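Local coordinates for kinesin-like protein KIF19 (Mus musculus, PDB 5GSZ), which walks to the plus ends of microtubules and depolymerises them at ciliary tips, so regulating the length of motile cilia, at residues Ala15-Pro20 / Ala75-Val80; Tyr112-Thr117 / Gly122-Thr127; Met148-Ile153 / Lys201-Arg206. All coordinates share one frame; numbering follows the deposited sequence.

All three contacts are buried within the motor domain. Contacts 1 and 3 each set a strand of the mixed central sheet against a helix or its end, at strands 12-18 and 142-154, whereas contact 2 joins helix 110-114 to helix 123-136. Their chemistry follows their place. Contact 1, beside the adenine, turns on an arginine held by a glutamine; contact 2 joins the two ends of a short loop between helices through backbone bonds and a tyrosine ring; contact 3, nearer the magnesium ion, gathers charged and polar groups. Contacts 1 and 2 both touch ADP, and Gln77 bonds to Tyr112 O between them. Contacts 2 and 3 meet by packing, Leu115 on Asn203 and Tyr124 on Tyr150.

Contact 1: Ala15-Pro20 / Ala75-Val80; sequences ALRVRP and ATQEMV. With ADP (adenosine-5'-diphosphate), chain B.
Arg17 reaches from the end of strand 12-18 to the first turn of helix 77-84 and meets Gln77 end-on. It opens the RxRP motif of kinesins, Arg17 to Pro20, which lines the adenine pocket of the motor domain. The two side chains cross at about a right angle, with guanidinium and amide planes 47° apart. Both terminal nitrogens of the arginine share one oxygen: NH2 donates to Gln77 OE1 at 2.9 Å, and NH1 to the same OE1 at 3.2 Å. That oxygen lies in the guanidinium plane, which fixes the rotation of the group. Arg17 has the length to span the gap because its chain is extended, its chi1 of -170° sending CG anti to the backbone N. Val80 crosses it from another side, laying CG2 over the centre of one guanidinium face, 3.7 Å from Arg17 CZ; a branched aliphatic residue suits a flat face that makes its bonds at the rim. Gln77 is bent at chi2, and an amide serves well here because its NE2 can donate to Tyr112 O and Glu120 O while OE1 accepts. At the helix start Thr76 and Met79 form a capping box, Met79 N donating to Thr76 OG1 at 3.1 Å. The motif ends against the nucleotide: Arg19 CB lies 3.6 Å from ADP N7, and the ring of Pro20 brings CD to 3.4 Å from ADP N1.

Contact 2: Tyr112-Thr117 / Gly122-Thr127; sequences YTMLGT and GIYVRT. With ADP (adenosine-5'-diphosphate), chain B.
The Tyr124 ring carries the backbone of Met114 on one face: the carbonyl oxygen stands over it toward the rim, and Met114 CB makes a CH-pi contact 4.2 Å from the centroid of the Tyr124 ring. Leu115 CB lies 4.1 Å from Tyr124 CE2. The Tyr112 ring holds the adenine of ADP over one face, with CD2 3.5 Å from ADP C5; Pro20 covers the other side of the base. With chi1 at -180°, Tyr112 turns CG directly opposite the backbone N, which brings one ring face against the base while Tyr112 N donates to the phosphate oxygen ADP O1A at 3.1 Å. A serine in its place would probably leave the adenine uncovered on this side and less firmly held. Helix 110-114 is the one that follows the kinesin P-loop, and a short loop, at the place of kinesin loop L5, leads on to helix 123-136. Carbonyls of one helix meet the first amides of the next: Ile123 N donates to Thr113 O at 3.0 Å, and Tyr124 N donates almost straight to Met114 O (174°). Gly122 N donates to Leu115 O. Gly122 suits its place because a CB would run into Thr113 O, and at Gly116 the positive phi by itself favours glycine. Thr113 and Ile123 lie side by side, Thr113 CG2 4.0 Å from Ile123 CG1, while Thr113 OG1 bonds to His322 NE2.

Contact 3: Met148-Ile153 / Lys201-Arg206; sequences MSYLEI and KGNRQR
Strand 142-154 passes the C-terminal end of helix 192-203, with Tyr150 CA 7.5 Å from Gly202 CA and Glu152 CA 6.4 Å from Arg206 CA. A type I turn from Asn203 to Arg206 follows, so the chain leaves the helix beside the strand. The arrangement belongs to the central sheet of the kinesin motor domain and the helix packed on it, which leads into switch I, where Ser220 lies. Alternate strand residues, Tyr150 and Glu152, point toward the helix end and the turn after it. At Gly202 the lack of a side chain lets the ring lie close, Tyr150 CE2 4.1 Å from Gly202 C. Tyr150 OH donates to Asn203 OD1 at 3.1 Å; it stands 47° out of the carbonyl plane, and ring and amide planes are 27° apart. Asn203 OD1 also accepts from Arg206 NH1, so one amide oxygen ties strand to turn. Arg206 is held further by a salt bridge to Asp250 and by the carbonyl of Ser220. Its side chain lies about 4 Å from the bound magnesium ion. Glu152 stretches out, a chi1 of -169° placing CG anti to the backbone N, and sets its carboxylate against Arg206 CA and CB. Its OE1 forms a salt bridge with Arg159 and bonds to Thr207, OE2 to the Ser220 hydroxyl. With both groups engaged elsewhere, Glu152 OE2 lies 4.6 Å from Arg206 NE, beyond a salt bridge.

Contact 1: Ala15-Pro20 / Ala75-Val80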
loop_
_atom_site.group_PDB
_atom_site.type_symbol
_atom_site.label_atom_id
_atom_site.label_comp_id
_atom_site.label_asym_id
_atom_site.label_seq_id
_atom_site.Cartn_x
_atom_site.Cartn_y
_atom_site.Cartn_z
ATOM N N ALA A 15 -7.347 1.134 7.458
ATOM C CA ALA A 15 -8.647 0.864 6.872
ATOM C C ALA A 15 -8.734 -0.629 6.588
ATOM O O ALA A 15 -7.710 -1.282 6.366
ATOM C CB ALA A 15 -8.855 1.684 5.594
ATOM N N LEU A 16 -9.947 -1.187 6.602
ATOM C CA LEU A 16 -10.109 -2.579 6.191
ATOM C C LEU A 16 -11.158 -2.679 5.100
ATOM O O LEU A 16 -12.273 -2.167 5.261
ATOM C CB LEU A 16 -10.479 -3.515 7.349
ATOM C CG LEU A 16 -10.246 -4.946 6.818
ATOM C CD1 LEU A 16 -9.348 -5.783 7.735
ATOM C CD2 LEU A 16 -11.541 -5.689 6.476
ATOM N N ARG A 17 -10.798 -3.348 3.999
ATOM C CA ARG A 17 -11.687 -3.574 2.866
ATOM C C ARG A 17 -11.988 -5.056 2.719
ATOM O O ARG A 17 -11.069 -5.871 2.585
ATOM C CB ARG A 17 -11.082 -3.053 1.569
ATOM C CG ARG A 17 -12.058 -3.036 0.410
ATOM C CD ARG A 17 -11.457 -2.276 -0.727
ATOM N NE ARG A 17 -12.406 -2.025 -1.781
ATOM C CZ ARG A 17 -12.110 -1.353 -2.879
ATOM N NH1 ARG A 17 -10.883 -0.892 -3.046
ATOM N NH2 ARG A 17 -13.030 -1.153 -3.813
ATOM N N VAL A 18 -13.277 -5.393 2.707
ATOM C CA VAL A 18 -13.752 -6.737 2.398
ATOM C C VAL A 18 -14.162 -6.776 0.933
ATOM O O VAL A 18 -15.058 -6.033 0.508
ATOM C CB VAL A 18 -14.928 -7.127 3.299
ATOM C CG1 VAL A 18 -15.177 -8.616 3.182
ATOM C CG2 VAL A 18 -14.672 -6.689 4.753
ATOM N N ARG A 19 -13.516 -7.620 0.152
ATOM C CA ARG A 19 -13.974 -7.733 -1.220
ATOM C C ARG A 19 -15.195 -8.640 -1.255
ATOM O O ARG A 19 -15.411 -9.423 -0.338
ATOM C CB ARG A 19 -12.871 -8.281 -2.113
ATOM C CG ARG A 19 -12.407 -9.658 -1.725
ATOM C CD ARG A 19 -11.509 -10.207 -2.811
ATOM N NE ARG A 19 -11.029 -11.561 -2.547
ATOM C CZ ARG A 19 -11.804 -12.650 -2.553
ATOM N NH1 ARG A 19 -13.110 -12.541 -2.769
ATOM N NH2 ARG A 19 -11.282 -13.852 -2.330
ATOM N N PRO A 20 -16.027 -8.542 -2.284
ATOM C CA PRO A 20 -17.109 -9.520 -2.430
ATOM C C PRO A 20 -16.560 -10.936 -2.508
ATOM O O PRO A 20 -15.436 -11.169 -2.955
ATOM C CB PRO A 20 -17.783 -9.118 -3.746
ATOM C CG PRO A 20 -17.390 -7.689 -3.939
ATOM C CD PRO A 20 -16.038 -7.533 -3.352
ATOM N N ALA A 75 -19.145 -0.302 -0.892
ATOM C CA ALA A 75 -18.323 0.856 -1.212
ATOM C C ALA A 75 -17.883 0.826 -2.672
ATOM O O ALA A 75 -17.585 -0.232 -3.230
ATOM C CB ALA A 75 -17.103 0.914 -0.299
ATOM N N THR A 76 -17.852 1.996 -3.293
ATOM C CA THR A 76 -17.334 2.100 -4.646
ATOM C C THR A 76 -15.846 2.436 -4.607
ATOM O O THR A 76 -15.271 2.722 -3.554
ATOM C CB THR A 76 -18.101 3.161 -5.433
ATOM O OG1 THR A 76 -17.597 4.455 -5.093
ATOM C CG2 THR A 76 -19.578 3.103 -5.069
ATOM N N GLN A 77 -15.214 2.396 -5.777
ATOM C CA GLN A 77 -13.829 2.837 -5.849
ATOM C C GLN A 77 -13.685 4.273 -5.344
ATOM O O GLN A 77 -12.849 4.549 -4.477
ATOM C CB GLN A 77 -13.297 2.671 -7.275
ATOM C CG GLN A 77 -13.118 1.203 -7.692
ATOM C CD GLN A 77 -11.857 0.533 -7.137
ATOM O OE1 GLN A 77 -11.716 0.333 -5.929
ATOM N NE2 GLN A 77 -10.949 0.149 -8.031
ATOM N N GLU A 78 -14.529 5.196 -5.819
ATOM C CA GLU A 78 -14.371 6.588 -5.384
ATOM C C GLU A 78 -14.637 6.770 -3.900
ATOM O O GLU A 78 -14.068 7.676 -3.287
ATOM C CB GLU A 78 -15.275 7.540 -6.166
ATOM C CG GLU A 78 -14.551 8.249 -7.343
ATOM C CD GLU A 78 -13.949 9.617 -7.002
ATOM O OE1 GLU A 78 -13.253 10.192 -7.873
ATOM O OE2 GLU A 78 -14.203 10.132 -5.890
ATOM N N MET A 79 -15.494 5.952 -3.297
ATOM C CA MET A 79 -15.746 6.124 -1.873
ATOM C C MET A 79 -14.544 5.674 -1.058
ATOM O O MET A 79 -14.194 6.299 -0.046
ATOM C CB MET A 79 -16.987 5.347 -1.456
ATOM C CG MET A 79 -18.251 5.726 -2.189
ATOM S SD MET A 79 -19.627 4.703 -1.636
ATOM C CE MET A 79 -20.922 5.336 -2.714
ATOM N N VAL A 80 -13.908 4.580 -1.485
ATOM C CA VAL A 80 -12.656 4.161 -0.866
ATOM C C VAL A 80 -11.618 5.265 -0.985
ATOM O O VAL A 80 -10.920 5.589 -0.016
ATOM C CB VAL A 80 -12.163 2.843 -1.490
ATOM C CG1 VAL A 80 -10.670 2.679 -1.261
ATOM C CG2 VAL A 80 -12.899 1.677 -0.872
HETATM P PB ADP B . -4.329 -8.842 -4.915
HETATM O O1B ADP B . -3.867 -7.633 -5.696
HETATM O O2B ADP B . -4.395 -8.537 -3.438
HETATM O O3B ADP B . -3.667 -10.133 -5.316
HETATM P PA ADP B . -6.386 -8.529 -6.794
HETATM O O1A ADP B . -7.114 -7.239 -6.575
HETATM O O2A ADP B . -5.240 -8.633 -7.768
HETATM O O3A ADP B . -5.860 -9.094 -5.367
HETATM O "O5'" ADP B . -7.388 -9.666 -7.316
HETATM C "C5'" ADP B . -8.707 -9.856 -6.835
HETATM C "C4'" ADP B . -9.579 -10.142 -8.038
HETATM O "O4'" ADP B . -10.904 -9.784 -7.668
HETATM C "C3'" ADP B . -9.198 -9.195 -9.145
HETATM O "O3'" ADP B . -9.676 -9.789 -10.353
HETATM C "C2'" ADP B . -9.967 -7.933 -8.820
HETATM O "O2'" ADP B . -10.366 -7.254 -10.018
HETATM C "C1'" ADP B . -11.192 -8.446 -8.072
HETATM N N9 ADP B . -11.495 -7.636 -6.865
HETATM C C8 ADP B . -10.686 -7.450 -5.798
HETATM N N7 ADP B . -11.262 -6.664 -4.848
HETATM C C5 ADP B . -12.475 -6.330 -5.321
HETATM C C6 ADP B . -13.589 -5.509 -4.835
HETATM N N6 ADP B . -13.518 -4.890 -3.629
HETATM N N1 ADP B . -14.674 -5.406 -5.634
HETATM C C2 ADP B . -14.748 -6.030 -6.820
HETATM N N3 ADP B . -13.759 -6.780 -7.334
HETATM C C4 ADP B . -12.623 -6.967 -6.641
#

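Contact 2: Tyr112-Thr117 / Gly122-Thr127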
loop_
_atom_site.group_PDB
_atom_site.type_symbol
_atom_site.label_atom_id
_atom_site.label_comp_id
_atom_site.label_asym_id
_atom_site.label_seq_id
_atom_site.Cartn_x
_atom_site.Cartn_y
_atom_site.Cartn_z
ATOM N N TYR A 112 -6.552 -4.234 -7.033
ATOM C CA TYR A 112 -7.820 -3.600 -7.372
ATOM C C TYR A 112 -7.984 -2.256 -6.663
ATOM O O TYR A 112 -8.405 -1.270 -7.281
ATOM C CB TYR A 112 -8.990 -4.536 -7.046
ATOM C CG TYR A 112 -10.356 -3.960 -7.375
ATOM C CD1 TYR A 112 -10.893 -4.079 -8.653
ATOM C CD2 TYR A 112 -11.102 -3.281 -6.412
ATOM C CE1 TYR A 112 -12.143 -3.554 -8.964
ATOM C CE2 TYR A 112 -12.345 -2.748 -6.712
ATOM C CZ TYR A 112 -12.858 -2.892 -7.996
ATOM O OH TYR A 112 -14.087 -2.372 -8.305
ATOM N N THR A 113 -7.685 -2.205 -5.356
ATOM C CA THR A 113 -7.769 -0.949 -4.611
ATOM C C THR A 113 -6.821 0.110 -5.171
ATOM O O THR A 113 -7.211 1.276 -5.296
ATOM C CB THR A 113 -7.469 -1.176 -3.128
ATOM O OG1 THR A 113 -8.612 -1.738 -2.482
ATOM C CG2 THR A 113 -7.103 0.151 -2.422
ATOM N N MET A 114 -5.578 -0.273 -5.519
ATOM C CA MET A 114 -4.541 0.691 -5.904
ATOM C C MET A 114 -4.592 1.079 -7.381
ATOM O O MET A 114 -4.619 2.272 -7.706
ATOM C CB MET A 114 -3.143 0.159 -5.567
ATOM C CG MET A 114 -2.947 -0.074 -4.087
ATOM S SD MET A 114 -3.479 1.307 -3.031
ATOM C CE MET A 114 -2.111 2.465 -3.186
ATOM N N LEU A 115 -4.590 0.088 -8.282
ATOM C CA LEU A 115 -4.682 0.330 -9.719
ATOM C C LEU A 115 -6.124 0.329 -10.231
ATOM O O LEU A 115 -6.491 1.179 -11.044
ATOM C CB LEU A 115 -3.865 -0.715 -10.472
ATOM C CG LEU A 115 -4.054 -0.680 -11.976
ATOM C CD1 LEU A 115 -3.324 0.529 -12.491
ATOM C CD2 LEU A 115 -3.480 -1.911 -12.627
ATOM N N GLY A 116 -6.952 -0.609 -9.763
ATOM C CA GLY A 116 -8.297 -0.766 -10.286
ATOM C C GLY A 116 -8.286 -1.317 -11.697
ATOM O O GLY A 116 -7.360 -2.010 -12.123
ATOM N N THR A 117 -9.331 -0.980 -12.440
ATOM C CA THR A 117 -9.484 -1.402 -13.825
ATOM C C THR A 117 -9.875 -0.205 -14.675
ATOM O O THR A 117 -10.236 0.862 -14.161
ATOM C CB THR A 117 -10.554 -2.489 -13.985
ATOM O OG1 THR A 117 -11.835 -1.957 -13.609
ATOM C CG2 THR A 117 -10.238 -3.687 -13.129
ATOM N N GLY A 122 -8.631 2.805 -9.641
ATOM C CA GLY A 122 -8.371 2.851 -8.213
ATOM C C GLY A 122 -7.728 4.110 -7.657
ATOM O O GLY A 122 -7.971 5.225 -8.129
ATOM N N ILE A 123 -6.889 3.916 -6.638
ATOM C CA ILE A 123 -6.368 5.022 -5.842
ATOM C C ILE A 123 -5.369 5.863 -6.637
ATOM O O ILE A 123 -5.365 7.093 -6.524
ATOM C CB ILE A 123 -5.728 4.489 -4.545
ATOM C CG1 ILE A 123 -6.791 3.958 -3.593
ATOM C CG2 ILE A 123 -4.893 5.585 -3.862
ATOM C CD1 ILE A 123 -7.826 4.984 -3.230
ATOM N N TYR A 124 -4.480 5.219 -7.403
ATOM C CA TYR A 124 -3.473 5.922 -8.195
ATOM C C TYR A 124 -4.066 7.081 -8.978
ATOM O O TYR A 124 -3.784 8.243 -8.677
ATOM C CB TYR A 124 -2.769 4.994 -9.194
ATOM C CG TYR A 124 -1.923 3.876 -8.611
ATOM C CD1 TYR A 124 -1.366 3.960 -7.339
ATOM C CD2 TYR A 124 -1.683 2.728 -9.348
ATOM C CE1 TYR A 124 -0.580 2.909 -6.829
ATOM C CE2 TYR A 124 -0.918 1.709 -8.862
ATOM C CZ TYR A 124 -0.366 1.787 -7.606
ATOM O OH TYR A 124 0.405 0.736 -7.153
ATOM N N VAL A 125 -4.903 6.775 -9.969
ATOM C CA VAL A 125 -5.376 7.817 -10.870
ATOM C C VAL A 125 -6.295 8.794 -10.139
ATOM O O VAL A 125 -6.272 9.997 -10.411
ATOM C CB VAL A 125 -6.047 7.209 -12.128
ATOM C CG1 VAL A 125 -5.135 6.214 -12.825
ATOM C CG2 VAL A 125 -7.337 6.533 -11.788
ATOM N N ARG A 126 -7.101 8.316 -9.196
ATOM C CA ARG A 126 -7.958 9.246 -8.459
ATOM C C ARG A 126 -7.116 10.242 -7.686
ATOM O O ARG A 126 -7.429 11.436 -7.637
ATOM C CB ARG A 126 -8.909 8.490 -7.520
ATOM C CG ARG A 126 -9.994 7.747 -8.266
ATOM C CD ARG A 126 -10.771 6.757 -7.430
ATOM N NE ARG A 126 -12.133 6.700 -7.961
ATOM C CZ ARG A 126 -12.537 5.959 -8.991
ATOM N NH1 ARG A 126 -11.701 5.152 -9.626
ATOM N NH2 ARG A 126 -13.790 6.025 -9.399
ATOM N N THR A 127 -6.011 9.775 -7.121
ATOM C CA THR A 127 -5.130 10.660 -6.378
ATOM C C THR A 127 -4.331 11.569 -7.302
ATOM O O THR A 127 -4.195 12.765 -7.019
ATOM C CB THR A 127 -4.200 9.838 -5.491
ATOM O OG1 THR A 127 -4.972 8.844 -4.810
ATOM C CG2 THR A 127 -3.522 10.721 -4.464
HETATM P PB ADP B . -4.329 -8.842 -4.915
HETATM O O1B ADP B . -3.867 -7.633 -5.696
HETATM O O2B ADP B . -4.395 -8.537 -3.438
HETATM O O3B ADP B . -3.667 -10.133 -5.316
HETATM P PA ADP B . -6.386 -8.529 -6.794
HETATM O O1A ADP B . -7.114 -7.239 -6.575
HETATM O O2A ADP B . -5.240 -8.633 -7.768
HETATM O O3A ADP B . -5.860 -9.094 -5.367
HETATM O "O5'" ADP B . -7.388 -9.666 -7.316
HETATM C "C5'" ADP B . -8.707 -9.856 -6.835
HETATM C "C4'" ADP B . -9.579 -10.142 -8.038
HETATM O "O4'" ADP B . -10.904 -9.784 -7.668
HETATM C "C3'" ADP B . -9.198 -9.195 -9.145
HETATM O "O3'" ADP B . -9.676 -9.789 -10.353
HETATM C "C2'" ADP B . -9.967 -7.933 -8.820
HETATM O "O2'" ADP B . -10.366 -7.254 -10.018
HETATM C "C1'" ADP B . -11.192 -8.446 -8.072
HETATM N N9 ADP B . -11.495 -7.636 -6.865
HETATM C C8 ADP B . -10.686 -7.450 -5.798
HETATM N N7 ADP B . -11.262 -6.664 -4.848
HETATM C C5 ADP B . -12.475 -6.330 -5.321
HETATM C C6 ADP B . -13.589 -5.509 -4.835
HETATM N N6 ADP B . -13.518 -4.890 -3.629
HETATM N N1 ADP B . -14.674 -5.406 -5.634
HETATM C C2 ADP B . -14.748 -6.030 -6.820
HETATM N N3 ADP B . -13.759 -6.780 -7.334
HETATM C C4 ADP B . -12.623 -6.967 -6.641
#

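Contact 3: Met148-Ile153 / Lys201-Arg206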
loop_
_atom_site.group_PDB
_atom_site.type_symbol
_atom_site.label_atom_id
_atom_site.label_comp_id
_atom_site.label_asym_id
_atom_site.label_seq_id
_atom_site.Cartn_x
_atom_site.Cartn_y
_atom_site.Cartn_z
ATOM N N MET A 148 6.395 11.515 -11.564
ATOM C CA MET A 148 6.034 10.238 -10.954
ATOM C C MET A 148 6.864 9.113 -11.542
ATOM O O MET A 148 7.248 9.146 -12.712
ATOM C CB MET A 148 4.562 9.881 -11.135
ATOM C CG MET A 148 4.159 9.775 -12.565
ATOM S SD MET A 148 2.472 9.195 -12.752
ATOM C CE MET A 148 2.721 7.459 -13.094
ATOM N N SER A 149 7.130 8.111 -10.718
ATOM C CA SER A 149 7.820 6.912 -11.152
ATOM C C SER A 149 7.034 5.705 -10.687
ATOM O O SER A 149 6.203 5.798 -9.783
ATOM C CB SER A 149 9.235 6.846 -10.607
ATOM O OG SER A 149 9.986 7.920 -11.105
ATOM N N TYR A 150 7.328 4.560 -11.291
ATOM C CA TYR A 150 6.594 3.334 -10.980
ATOM C C TYR A 150 7.570 2.171 -11.084
ATOM O O TYR A 150 7.995 1.818 -12.185
ATOM C CB TYR A 150 5.414 3.173 -11.928
ATOM C CG TYR A 150 4.420 2.120 -11.555
ATOM C CD1 TYR A 150 3.975 1.983 -10.252
ATOM C CD2 TYR A 150 3.871 1.285 -12.532
ATOM C CE1 TYR A 150 3.018 0.996 -9.914
ATOM C CE2 TYR A 150 2.916 0.323 -12.216
ATOM C CZ TYR A 150 2.496 0.183 -10.914
ATOM O OH TYR A 150 1.569 -0.770 -10.616
ATOM N N LEU A 151 7.924 1.579 -9.949
ATOM C CA LEU A 151 8.999 0.600 -9.896
ATOM C C LEU A 151 8.516 -0.684 -9.221
ATOM O O LEU A 151 7.482 -0.704 -8.543
ATOM C CB LEU A 151 10.214 1.187 -9.165
ATOM C CG LEU A 151 9.943 1.565 -7.712
ATOM C CD1 LEU A 151 10.726 0.693 -6.753
ATOM C CD2 LEU A 151 10.204 3.025 -7.489
ATOM N N GLU A 152 9.263 -1.767 -9.441
ATOM C CA GLU A 152 9.073 -3.000 -8.698
ATOM C C GLU A 152 10.221 -3.203 -7.725
ATOM O O GLU A 152 11.354 -2.812 -8.000
ATOM C CB GLU A 152 8.998 -4.211 -9.616
ATOM C CG GLU A 152 8.531 -5.492 -8.938
ATOM C CD GLU A 152 8.530 -6.666 -9.891
ATOM O OE1 GLU A 152 9.565 -6.867 -10.571
ATOM O OE2 GLU A 152 7.478 -7.345 -10.000
ATOM N N ILE A 153 9.903 -3.789 -6.573
ATOM C CA ILE A 153 10.871 -4.482 -5.726
ATOM C C ILE A 153 10.448 -5.943 -5.677
ATOM O O ILE A 153 9.353 -6.271 -5.200
ATOM C CB ILE A 153 10.956 -3.895 -4.308
ATOM C CG1 ILE A 153 10.947 -2.372 -4.355
ATOM C CG2 ILE A 153 12.235 -4.367 -3.625
ATOM C CD1 ILE A 153 10.816 -1.752 -2.983
ATOM N N LYS A 201 0.083 -0.921 -18.391
ATOM C CA LYS A 201 1.164 -1.609 -19.096
ATOM C C LYS A 201 2.362 -1.855 -18.186
ATOM O O LYS A 201 2.985 -2.929 -18.245
ATOM C CB LYS A 201 1.590 -0.802 -20.326
ATOM N N GLY A 202 2.709 -0.861 -17.349
ATOM C CA GLY A 202 3.812 -1.033 -16.421
ATOM C C GLY A 202 3.553 -2.128 -15.405
ATOM O O GLY A 202 4.488 -2.779 -14.923
ATOM N N ASN A 203 2.283 -2.344 -15.068
ATOM C CA ASN A 203 1.917 -3.419 -14.165
ATOM C C ASN A 203 2.249 -4.789 -14.756
ATOM O O ASN A 203 2.578 -5.728 -14.022
ATOM C CB ASN A 203 0.433 -3.311 -13.849
ATOM C CG ASN A 203 0.104 -3.812 -12.483
ATOM O OD1 ASN A 203 0.851 -3.596 -11.538
ATOM N ND2 ASN A 203 -1.013 -4.510 -12.365
ATOM N N ARG A 204 2.180 -4.927 -16.071
ATOM C CA ARG A 204 2.480 -6.218 -16.666
ATOM C C ARG A 204 3.970 -6.500 -16.778
ATOM O O ARG A 204 4.337 -7.605 -17.173
ATOM C CB ARG A 204 1.812 -6.328 -18.034
ATOM C CG ARG A 204 0.318 -6.382 -17.919
ATOM C CD ARG A 204 -0.361 -6.057 -19.223
ATOM N NE ARG A 204 -1.106 -4.804 -19.065
ATOM C CZ ARG A 204 -2.147 -4.420 -19.794
ATOM N NH1 ARG A 204 -2.584 -5.197 -20.741
ATOM N NH2 ARG A 204 -2.751 -3.260 -19.575
ATOM N N GLN A 205 4.834 -5.558 -16.435
ATOM C CA GLN A 205 6.259 -5.854 -16.387
ATOM C C GLN A 205 6.694 -6.404 -15.037
ATOM O O GLN A 205 7.845 -6.843 -14.903
ATOM C CB GLN A 205 7.062 -4.601 -16.734
ATOM C CG GLN A 205 6.461 -3.865 -17.914
ATOM C CD GLN A 205 6.249 -4.782 -19.093
ATOM O OE1 GLN A 205 7.177 -5.457 -19.541
ATOM N NE2 GLN A 205 5.015 -4.837 -19.587
ATOM N N ARG A 206 5.801 -6.387 -14.048
ATOM C CA ARG A 206 6.085 -7.012 -12.767
ATOM C C ARG A 206 6.460 -8.475 -12.962
ATOM O O ARG A 206 5.808 -9.203 -13.717
ATOM C CB ARG A 206 4.873 -6.906 -11.843
ATOM C CG ARG A 206 4.448 -5.482 -11.529
ATOM C CD ARG A 206 3.164 -5.432 -10.690
ATOM N NE ARG A 206 3.301 -5.700 -9.253
ATOM C CZ ARG A 206 2.285 -5.545 -8.401
ATOM N NH1 ARG A 206 1.111 -5.140 -8.867
ATOM N NH2 ARG A 206 2.423 -5.768 -7.095
#